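Local coordinates for restriction endonuclease EcoP15I, restriction subunit (Escherichia coli, PDB 4ZCF), which cleaves DNA together with its Mod partner as the ATP-dependent restriction subunit of a type III enzyme that recognises two inversely oriented CAGCAG sites, at residues 20-25 with 99-104; 42-47 with 105-110; 227-232 with 253-258. One frame throughout, in Å; residues are numbered along the deposited sequence.

Contact 1: residues 20-25 with 99-104; sequences AVMNVF and FDLNKS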
loop_
_atom_site.group_PDB
_atom_site.type_symbol
_atom_site.label_atom_id
_atom_site.label_comp_id
_atom_site.label_asym_id
_atom_site.label_seq_id
_atom_site.Cartn_x
_atom_site.Cartn_y
_atom_site.Cartn_z
ATOM N N ALA C 20 11.047 -38.071 -12.678
ATOM C CA ALA C 20 11.790 -38.649 -11.570
ATOM C C ALA C 20 11.262 -38.227 -10.182
ATOM O O ALA C 20 11.284 -39.050 -9.270
ATOM C CB ALA C 20 13.269 -38.374 -11.728
ATOM N N VAL C 21 10.712 -36.989 -10.041
ATOM C CA VAL C 21 10.103 -36.510 -8.777
ATOM C C VAL C 21 8.659 -37.021 -8.704
ATOM O O VAL C 21 8.187 -37.399 -7.625
ATOM C CB VAL C 21 10.181 -34.964 -8.586
ATOM C CG1 VAL C 21 9.622 -34.529 -7.233
ATOM C CG2 VAL C 21 11.607 -34.454 -8.745
ATOM N N MET C 22 7.958 -37.033 -9.852
ATOM C CA MET C 22 6.574 -37.525 -9.925
ATOM C C MET C 22 6.426 -39.030 -9.599
ATOM O O MET C 22 5.437 -39.414 -8.957
ATOM C CB MET C 22 5.930 -37.190 -11.287
ATOM C CG MET C 22 5.484 -35.731 -11.431
ATOM S SD MET C 22 4.765 -34.948 -9.958
ATOM C CE MET C 22 3.199 -35.782 -9.836
ATOM N N ASN C 23 7.411 -39.865 -10.032
ATOM C CA ASN C 23 7.425 -41.319 -9.808
ATOM C C ASN C 23 7.562 -41.735 -8.320
ATOM O O ASN C 23 7.146 -42.837 -7.963
ATOM C CB ASN C 23 8.473 -42.008 -10.676
ATOM C CG ASN C 23 8.218 -41.972 -12.159
ATOM O OD1 ASN C 23 7.085 -42.134 -12.631
ATOM N ND2 ASN C 23 9.290 -41.797 -12.931
ATOM N N VAL C 24 8.106 -40.838 -7.463
ATOM C CA VAL C 24 8.259 -40.987 -6.010
ATOM C C VAL C 24 6.865 -41.004 -5.354
ATOM O O VAL C 24 6.685 -41.611 -4.299
ATOM C CB VAL C 24 9.151 -39.836 -5.447
ATOM C CG1 VAL C 24 9.039 -39.679 -3.933
ATOM C CG2 VAL C 24 10.602 -40.014 -5.853
ATOM N N PHE C 25 5.881 -40.360 -5.978
ATOM C CA PHE C 25 4.545 -40.269 -5.392
ATOM C C PHE C 25 3.477 -41.195 -5.982
ATOM O O PHE C 25 2.284 -40.895 -5.849
ATOM C CB PHE C 25 4.072 -38.802 -5.369
ATOM C CG PHE C 25 4.963 -37.870 -4.588
ATOM C CD1 PHE C 25 4.818 -37.734 -3.213
ATOM C CD2 PHE C 25 5.923 -37.099 -5.232
ATOM C CE1 PHE C 25 5.629 -36.856 -2.491
ATOM C CE2 PHE C 25 6.732 -36.222 -4.511
ATOM C CZ PHE C 25 6.580 -36.108 -3.144
ATOM N N PHE C 99 3.677 -27.682 -11.016
ATOM C CA PHE C 99 2.463 -27.810 -11.827
ATOM C C PHE C 99 2.006 -29.234 -11.891
ATOM O O PHE C 99 0.799 -29.465 -11.875
ATOM C CB PHE C 99 2.667 -27.260 -13.235
ATOM C CG PHE C 99 2.563 -25.761 -13.311
ATOM C CD1 PHE C 99 1.332 -25.143 -13.491
ATOM C CD2 PHE C 99 3.693 -24.963 -13.187
ATOM C CE1 PHE C 99 1.235 -23.749 -13.540
ATOM C CE2 PHE C 99 3.595 -23.571 -13.240
ATOM C CZ PHE C 99 2.365 -22.974 -13.415
ATOM N N ASP C 100 2.961 -30.198 -11.913
ATOM C CA ASP C 100 2.656 -31.640 -11.916
ATOM C C ASP C 100 2.162 -32.153 -10.557
ATOM O O ASP C 100 1.194 -32.922 -10.519
ATOM C CB ASP C 100 3.791 -32.476 -12.521
ATOM C CG ASP C 100 3.697 -32.641 -14.029
ATOM O OD1 ASP C 100 2.663 -32.249 -14.612
ATOM O OD2 ASP C 100 4.622 -33.215 -14.617
ATOM N N LEU C 101 2.744 -31.668 -9.444
ATOM C CA LEU C 101 2.274 -32.027 -8.095
ATOM C C LEU C 101 0.884 -31.415 -7.854
ATOM O O LEU C 101 0.062 -31.984 -7.128
ATOM C CB LEU C 101 3.271 -31.610 -7.000
ATOM C CG LEU C 101 4.579 -32.407 -6.959
ATOM C CD1 LEU C 101 5.681 -31.591 -6.310
ATOM C CD2 LEU C 101 4.387 -33.762 -6.243
ATOM N N ASN C 102 0.608 -30.291 -8.532
ATOM C CA ASN C 102 -0.692 -29.657 -8.487
ATOM C C ASN C 102 -1.708 -30.447 -9.325
ATOM O O ASN C 102 -2.822 -30.685 -8.858
ATOM C CB ASN C 102 -0.618 -28.221 -8.968
ATOM C CG ASN C 102 -1.966 -27.561 -8.963
ATOM O OD1 ASN C 102 -2.597 -27.405 -10.014
ATOM N ND2 ASN C 102 -2.474 -27.239 -7.779
ATOM N N LYS C 103 -1.340 -30.837 -10.561
ATOM C CA LYS C 103 -2.237 -31.594 -11.442
ATOM C C LYS C 103 -2.698 -32.900 -10.747
ATOM O O LYS C 103 -3.890 -33.061 -10.459
ATOM C CB LYS C 103 -1.560 -31.857 -12.803
ATOM C CG LYS C 103 -2.413 -32.633 -13.811
ATOM C CD LYS C 103 -1.723 -32.765 -15.160
ATOM C CE LYS C 103 -2.459 -32.007 -16.239
ATOM N NZ LYS C 103 -1.593 -31.715 -17.420
ATOM N N SER C 104 -1.730 -33.761 -10.385
ATOM C CA SER C 104 -1.972 -35.067 -9.774
ATOM C C SER C 104 -2.617 -35.085 -8.389
ATOM O O SER C 104 -3.463 -35.943 -8.135
ATOM C CB SER C 104 -0.691 -35.893 -9.773
ATOM O OG SER C 104 -0.155 -36.013 -11.081
#

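Contact 2: residues 42-47 with 105-110; sequences ANPELK and FGINKF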
loop_
_atom_site.group_PDB
_atom_site.type_symbol
_atom_site.label_atom_id
_atom_site.label_comp_id
_atom_site.label_asym_id
_atom_site.label_seq_id
_atom_site.Cartn_x
_atom_site.Cartn_y
_atom_site.Cartn_z
ATOM N N ALA C 42 -5.150 -24.295 3.687
ATOM C CA ALA C 42 -4.038 -25.243 3.797
ATOM C C ALA C 42 -4.001 -26.259 2.666
ATOM O O ALA C 42 -4.993 -26.453 1.968
ATOM C CB ALA C 42 -4.043 -25.938 5.163
ATOM N N ASN C 43 -2.842 -26.895 2.488
ATOM C CA ASN C 43 -2.624 -27.924 1.481
ATOM C C ASN C 43 -3.216 -29.258 1.929
ATOM O O ASN C 43 -3.181 -29.551 3.126
ATOM C CB ASN C 43 -1.122 -28.172 1.326
ATOM C CG ASN C 43 -0.415 -27.522 0.183
ATOM O OD1 ASN C 43 -0.990 -26.898 -0.723
ATOM N ND2 ASN C 43 0.878 -27.689 0.208
ATOM N N PRO C 44 -3.605 -30.155 0.979
ATOM C CA PRO C 44 -3.999 -31.518 1.382
ATOM C C PRO C 44 -2.760 -32.265 1.903
ATOM O O PRO C 44 -1.641 -32.015 1.430
ATOM C CB PRO C 44 -4.481 -32.152 0.065
ATOM C CG PRO C 44 -4.655 -31.009 -0.895
ATOM C CD PRO C 44 -3.638 -30.008 -0.492
ATOM N N GLU C 45 -2.938 -33.146 2.894
ATOM C CA GLU C 45 -1.821 -33.926 3.422
ATOM C C GLU C 45 -1.596 -35.114 2.478
ATOM O O GLU C 45 -2.462 -35.974 2.367
ATOM C CB GLU C 45 -2.119 -34.398 4.843
ATOM N N LEU C 46 -0.473 -35.110 1.735
ATOM C CA LEU C 46 -0.124 -36.180 0.794
ATOM C C LEU C 46 0.612 -37.303 1.533
ATOM O O LEU C 46 1.837 -37.250 1.719
ATOM C CB LEU C 46 0.684 -35.641 -0.408
ATOM C CG LEU C 46 0.826 -36.582 -1.604
ATOM C CD1 LEU C 46 -0.530 -36.855 -2.259
ATOM C CD2 LEU C 46 1.812 -36.025 -2.616
ATOM N N LYS C 47 -0.177 -38.302 1.982
ATOM C CA LYS C 47 0.266 -39.451 2.778
ATOM C C LYS C 47 0.450 -40.732 1.971
ATOM O O LYS C 47 -0.406 -41.083 1.166
ATOM C CB LYS C 47 -0.717 -39.690 3.919
ATOM N N PHE C 105 -2.220 -34.159 -7.493
ATOM C CA PHE C 105 -2.658 -34.171 -6.093
ATOM C C PHE C 105 -3.371 -32.953 -5.533
ATOM O O PHE C 105 -3.876 -33.015 -4.406
ATOM C CB PHE C 105 -1.473 -34.553 -5.188
ATOM C CG PHE C 105 -0.658 -35.704 -5.724
ATOM C CD1 PHE C 105 -1.185 -36.993 -5.765
ATOM C CD2 PHE C 105 0.627 -35.496 -6.216
ATOM C CE1 PHE C 105 -0.430 -38.057 -6.271
ATOM C CE2 PHE C 105 1.384 -36.564 -6.714
ATOM C CZ PHE C 105 0.848 -37.833 -6.740
ATOM N N GLY C 106 -3.380 -31.858 -6.279
ATOM C CA GLY C 106 -4.017 -30.628 -5.821
ATOM C C GLY C 106 -3.252 -29.904 -4.730
ATOM O O GLY C 106 -3.855 -29.272 -3.858
ATOM N N ILE C 107 -1.916 -29.998 -4.769
ATOM C CA ILE C 107 -1.035 -29.259 -3.875
ATOM C C ILE C 107 -1.007 -27.856 -4.530
ATOM O O ILE C 107 -0.715 -27.745 -5.723
ATOM C CB ILE C 107 0.376 -29.917 -3.741
ATOM C CG1 ILE C 107 0.306 -31.426 -3.363
ATOM C CG2 ILE C 107 1.298 -29.122 -2.795
ATOM C CD1 ILE C 107 -0.162 -31.784 -1.908
ATOM N N ASN C 108 -1.427 -26.815 -3.788
ATOM C CA ASN C 108 -1.520 -25.471 -4.363
ATOM C C ASN C 108 -0.680 -24.392 -3.660
ATOM O O ASN C 108 -0.740 -23.220 -4.043
ATOM C CB ASN C 108 -3.002 -25.053 -4.500
ATOM C CG ASN C 108 -3.713 -24.816 -3.195
ATOM O OD1 ASN C 108 -3.713 -25.661 -2.289
ATOM N ND2 ASN C 108 -4.384 -23.673 -3.093
ATOM N N LYS C 109 0.081 -24.788 -2.629
ATOM C CA LYS C 109 0.915 -23.889 -1.845
ATOM C C LYS C 109 2.322 -24.445 -1.672
ATOM O O LYS C 109 2.510 -25.537 -1.134
ATOM C CB LYS C 109 0.230 -23.506 -0.522
ATOM C CG LYS C 109 -0.829 -22.429 -0.740
ATOM C CD LYS C 109 -1.378 -21.841 0.518
ATOM C CE LYS C 109 -2.612 -21.048 0.169
ATOM N NZ LYS C 109 -3.236 -20.439 1.385
ATOM N N PHE C 110 3.305 -23.709 -2.218
ATOM C CA PHE C 110 4.717 -24.094 -2.253
ATOM C C PHE C 110 5.611 -22.936 -1.806
ATOM O O PHE C 110 5.335 -21.781 -2.130
ATOM C CB PHE C 110 5.121 -24.508 -3.693
ATOM C CG PHE C 110 4.235 -25.527 -4.379
ATOM C CD1 PHE C 110 3.078 -25.134 -5.044
ATOM C CD2 PHE C 110 4.590 -26.866 -4.415
ATOM C CE1 PHE C 110 2.246 -26.082 -5.660
ATOM C CE2 PHE C 110 3.769 -27.811 -5.048
ATOM C CZ PHE C 110 2.605 -27.413 -5.667
#

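Contact 3: residues 227-232 with 253-258; sequences EPHRFP and GATFSE. With nucleotides of chain D.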
loop_
_atom_site.group_PDB
_atom_site.type_symbol
_atom_site.label_atom_id
_atom_site.label_comp_id
_atom_site.label_asym_id
_atom_site.label_seq_id
_atom_site.Cartn_x
_atom_site.Cartn_y
_atom_site.Cartn_z
ATOM N N GLU C 227 20.110 -24.467 -5.109
ATOM C CA GLU C 227 21.539 -24.549 -4.723
ATOM C C GLU C 227 21.624 -25.073 -3.269
ATOM O O GLU C 227 21.754 -24.271 -2.346
ATOM C CB GLU C 227 22.309 -23.216 -4.933
ATOM C CG GLU C 227 21.938 -22.421 -6.182
ATOM C CD GLU C 227 22.467 -22.876 -7.531
ATOM O OE1 GLU C 227 22.802 -24.074 -7.688
ATOM O OE2 GLU C 227 22.502 -22.028 -8.454
ATOM N N PRO C 228 21.447 -26.404 -3.033
ATOM C CA PRO C 228 21.384 -26.902 -1.646
ATOM C C PRO C 228 22.667 -26.828 -0.849
ATOM O O PRO C 228 22.627 -26.986 0.372
ATOM C CB PRO C 228 20.871 -28.335 -1.805
ATOM C CG PRO C 228 21.277 -28.732 -3.159
ATOM C CD PRO C 228 21.260 -27.504 -4.004
ATOM N N HIS C 229 23.796 -26.597 -1.542
ATOM C CA HIS C 229 25.132 -26.470 -0.976
ATOM C C HIS C 229 25.298 -25.164 -0.184
ATOM O O HIS C 229 26.289 -25.005 0.527
ATOM C CB HIS C 229 26.188 -26.572 -2.092
ATOM C CG HIS C 229 26.094 -25.515 -3.155
ATOM N ND1 HIS C 229 27.004 -24.470 -3.218
ATOM C CD2 HIS C 229 25.247 -25.417 -4.209
ATOM C CE1 HIS C 229 26.674 -23.766 -4.291
ATOM N NE2 HIS C 229 25.623 -24.299 -4.922
ATOM N N ARG C 230 24.338 -24.235 -0.319
ATOM C CA ARG C 230 24.333 -22.942 0.350
ATOM C C ARG C 230 23.427 -22.955 1.584
ATOM O O ARG C 230 23.245 -21.932 2.256
ATOM C CB ARG C 230 23.962 -21.840 -0.640
ATOM C CG ARG C 230 25.132 -21.412 -1.518
ATOM C CD ARG C 230 24.667 -20.363 -2.514
ATOM N NE ARG C 230 25.724 -19.444 -2.943
ATOM C CZ ARG C 230 26.210 -18.447 -2.209
ATOM N NH1 ARG C 230 25.775 -18.250 -0.970
ATOM N NH2 ARG C 230 27.164 -17.664 -2.693
ATOM N N PHE C 231 22.918 -24.147 1.909
ATOM C CA PHE C 231 22.060 -24.421 3.062
ATOM C C PHE C 231 22.660 -25.640 3.786
ATOM O O PHE C 231 22.093 -26.734 3.689
ATOM C CB PHE C 231 20.612 -24.701 2.605
ATOM C CG PHE C 231 19.954 -23.603 1.801
ATOM C CD1 PHE C 231 20.174 -23.492 0.429
ATOM C CD2 PHE C 231 19.067 -22.719 2.398
ATOM C CE1 PHE C 231 19.549 -22.492 -0.314
ATOM C CE2 PHE C 231 18.435 -21.729 1.650
ATOM C CZ PHE C 231 18.678 -21.626 0.300
ATOM N N PRO C 232 23.841 -25.505 4.459
ATOM C CA PRO C 232 24.434 -26.683 5.134
ATOM C C PRO C 232 23.587 -27.182 6.304
ATOM O O PRO C 232 23.400 -26.458 7.278
ATOM C CB PRO C 232 25.838 -26.211 5.549
ATOM C CG PRO C 232 26.008 -24.814 4.965
ATOM C CD PRO C 232 24.651 -24.284 4.685
ATOM N N GLY C 253 20.181 -28.627 -7.627
ATOM C CA GLY C 253 21.483 -28.020 -7.825
ATOM C C GLY C 253 22.486 -28.905 -8.509
ATOM O O GLY C 253 22.183 -30.032 -8.900
ATOM N N ALA C 254 23.694 -28.371 -8.645
ATOM C CA ALA C 254 24.829 -29.028 -9.265
ATOM C C ALA C 254 25.838 -29.481 -8.189
ATOM O O ALA C 254 26.728 -30.290 -8.484
ATOM C CB ALA C 254 25.482 -28.065 -10.232
ATOM N N THR C 255 25.688 -28.961 -6.939
ATOM C CA THR C 255 26.573 -29.265 -5.809
ATOM C C THR C 255 25.835 -29.770 -4.561
ATOM O O THR C 255 24.960 -29.086 -4.022
ATOM C CB THR C 255 27.517 -28.087 -5.500
ATOM O OG1 THR C 255 28.065 -27.591 -6.718
ATOM C CG2 THR C 255 28.641 -28.469 -4.540
ATOM N N PHE C 256 26.228 -30.967 -4.107
ATOM C CA PHE C 256 25.732 -31.638 -2.914
ATOM C C PHE C 256 26.997 -31.995 -2.111
ATOM O O PHE C 256 27.553 -33.098 -2.208
ATOM C CB PHE C 256 24.862 -32.860 -3.279
ATOM C CG PHE C 256 23.477 -32.536 -3.800
ATOM C CD1 PHE C 256 23.286 -32.135 -5.117
ATOM C CD2 PHE C 256 22.359 -32.679 -2.989
ATOM C CE1 PHE C 256 22.011 -31.832 -5.595
ATOM C CE2 PHE C 256 21.087 -32.382 -3.471
ATOM C CZ PHE C 256 20.921 -31.979 -4.773
ATOM N N SER C 257 27.500 -30.976 -1.393
ATOM C CA SER C 257 28.704 -30.987 -0.557
ATOM C C SER C 257 28.508 -31.763 0.773
ATOM O O SER C 257 29.469 -31.940 1.536
ATOM C CB SER C 257 29.143 -29.550 -0.281
ATOM O OG SER C 257 28.099 -28.812 0.340
ATOM N N GLU C 258 27.264 -32.205 1.050
ATOM C CA GLU C 258 26.915 -32.949 2.261
ATOM C C GLU C 258 26.237 -34.263 1.886
ATOM O O GLU C 258 25.567 -34.891 2.709
ATOM C CB GLU C 258 26.016 -32.098 3.180
ATOM C CG GLU C 258 26.706 -30.866 3.753
ATOM C CD GLU C 258 26.063 -30.298 5.000
ATOM O OE1 GLU C 258 24.828 -30.440 5.147
ATOM O OE2 GLU C 258 26.795 -29.715 5.834
ATOM P P DT D 20 24.334 -20.686 7.651
ATOM O OP1 DT D 20 23.226 -21.603 7.319
ATOM O OP2 DT D 20 25.238 -21.034 8.769
ATOM O "O5'" DT D 20 25.225 -20.450 6.346
ATOM C "C5'" DT D 20 24.588 -20.234 5.099
ATOM C "C4'" DT D 20 25.617 -19.893 4.040
ATOM O "O4'" DT D 20 26.349 -18.712 4.456
ATOM C "C3'" DT D 20 26.643 -20.989 3.772
ATOM O "O3'" DT D 20 26.695 -21.261 2.387
ATOM C "C2'" DT D 20 27.968 -20.440 4.281
ATOM C "C1'" DT D 20 27.740 -18.931 4.308
ATOM N N1 DT D 20 28.523 -18.184 5.369
ATOM C C2 DT D 20 29.485 -17.263 4.979
ATOM O O2 DT D 20 29.745 -16.989 3.813
ATOM N N3 DT D 20 30.143 -16.652 6.026
ATOM C C4 DT D 20 29.967 -16.881 7.387
ATOM O O4 DT D 20 30.672 -16.253 8.183
ATOM C C5 DT D 20 28.945 -17.864 7.720
ATOM C C7 DT D 20 28.609 -18.214 9.141
ATOM C C6 DT D 20 28.296 -18.456 6.711
#

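Contact 1: residues 20-25 with 99-104
Met-22 of helix 12-22 reaches across to helix 90-105 and buries more surface in this contact than any other residue. Its CB is directed at the other helix, and CG is set anti to the carbonyl carbon, beside the backbone N (chi1 -77°). CG lies next to the methylene of Asp-100, 3.8 Å from its CB. From there the chain bends twice, at chi2 (-38°) and chi3 (-71°), so that it curls along the helix surface. SD settles between two successive residues, 3.7 Å from Asp-100 CB and 3.9 Å from Leu-101 CD2. CE at the tip lies between residues one turn apart, 3.6 Å from Asp-100 O and 3.6 Å from Ser-104 OG. That hydroxyl already leans back on the same carbonyl through a weak hydrogen bond, Ser-104 OG to Asp-100 O. CE also touches the ring of Phe-105. The second link is apolar. Leu-101 CD2 meets the CD2-CE2 side of the Phe-25 ring, 3.8 Å from Phe-25 CD2, the two side chains crossing at about a right angle, while Val-24 CG1 covers a face of that ring. Asp-100 OD1 is hydrogen-bonded to Tyr-140 OH. The contact is helix-to-helix packing at the flank of the parallel sheet of the first helicase-like lobe: Phe-25 meets Tyr-248 edge-to-face and rests on Ile-80 of strand 79-84, and Val-24 packs on helix 50-64 and strand 263-267.

Contact 2: residues 42-47 with 105-110
The chain at 43-46 runs roughly antiparallel to 105-109, their end-to-end directions 141° apart, with Gly-106 leaving helix 90-105 at positive phi and Asn-43 closest to Ile-107. The amide of Asn-43 grips the backbone leading into strand 109-113. Its OD1 accepts from Asn-108 N at 3.1 Å, a donor standing above the carbonyl plane, and more weakly from Lys-109 N. Its ND2 gives a hydrogen to Lys-109 O at 3.0 Å, in the carbonyl plane and on a lone pair; ND2 is also bonded to Lys-220 O. An alanine here would remove these amide bonds and would probably leave the start of strand 109-113 less firmly held to the 42-47 chain. Ile-107 CG2 packs 3.4 Å from Asn-43 ND2, and Ile-107 CD1 rests against Pro-44, nearest its O. Leu-46 sets both methyls on one face of Phe-105: CD2 4.1 Å from the centroid and 21° off the normal, a CH-pi contact, and CD1 3.6 Å from Phe-105 CD1. Strand 45-47 pairs antiparallel with 29-31, and the contact joins this small two-stranded sheet to helix 90-105 and strand 109-113 of the large parallel sheet; Phe-222 of strand 222-226 packs on Leu-46 and Ile-107.

Contact 3: residues 227-232 with 253-258
Two CH-pi contacts carry most of the packing between residues 227-232 and 253-258. Pro-228 CG lies over one face of the Phe-256 ring, 3.8 Å from its centroid and offset toward the rim, nearest to Phe-256 CZ. The His-229 ring receives Thr-255 CB over one face, 4.0 Å from the centroid; Arg-230 CG covers the opposite face, so the imidazole is sandwiched. His-229 holds CG in the crowded position between backbone N and carbonyl carbon (chi1 61°), which places the ring where Thr-255 CB lies over its face. His-229 CB also rests against the backbone, 3.4 Å from Thr-255 O. A CB on Gly-253 would fall only 2.6 Å from Pro-228 CD, so any side chain here would clash with Pro-228 as the backbone stands. The two loops follow strands 222-226 and 248-253, neighbours in the parallel sheet, and carry the sequences Asp-Glu-Pro-His, motif II (Walker B) of superfamily 2 helicases, and Gly-Ala-Thr, probably the counterpart of motif III. Of the charged groups, Glu-227 lines the AMP pocket beside Asp-226, its OE1 in plane at the edge of the His-229 ring and in a salt bridge with Lys-90. At the other end the carboxylate of Glu-258 lies alongside Pro-232, OE2 3.6 Å from Pro-232 CB, and OE1 has a weak bond from Thr-233 N. Toward the DNA, Arg-230 O comes within 3.5 Å of O3' of DT20 of chain D, and Pro-232 CD lies 4.0 Å from that nucleotide's C3'.

How the contacts relate
From the N terminus, contact 1 spans a 73-residue loop that returns at 99-104 on helix 90-105. Contact 2 opens inside that loop at 42-47 and closes beyond it at 105-110, so the two cross; their centres are about 11 Å apart and they touch, Phe-25 packing on Leu-46 and Asn-102 ND2 reaching Ile-107 O. Together they tie helix 12-22 and the small 29-31/45-47 sheet to the helix and strand that follow the P-loop region. Contact 3 comes later in series, closing a 20-residue loop between 227-232 and 253-258. Its centre lies about 23 Å from that of contact 1, at the nucleotide and DNA side of the same parallel sheet, with strand 222-226 running from beside contact 2 into it.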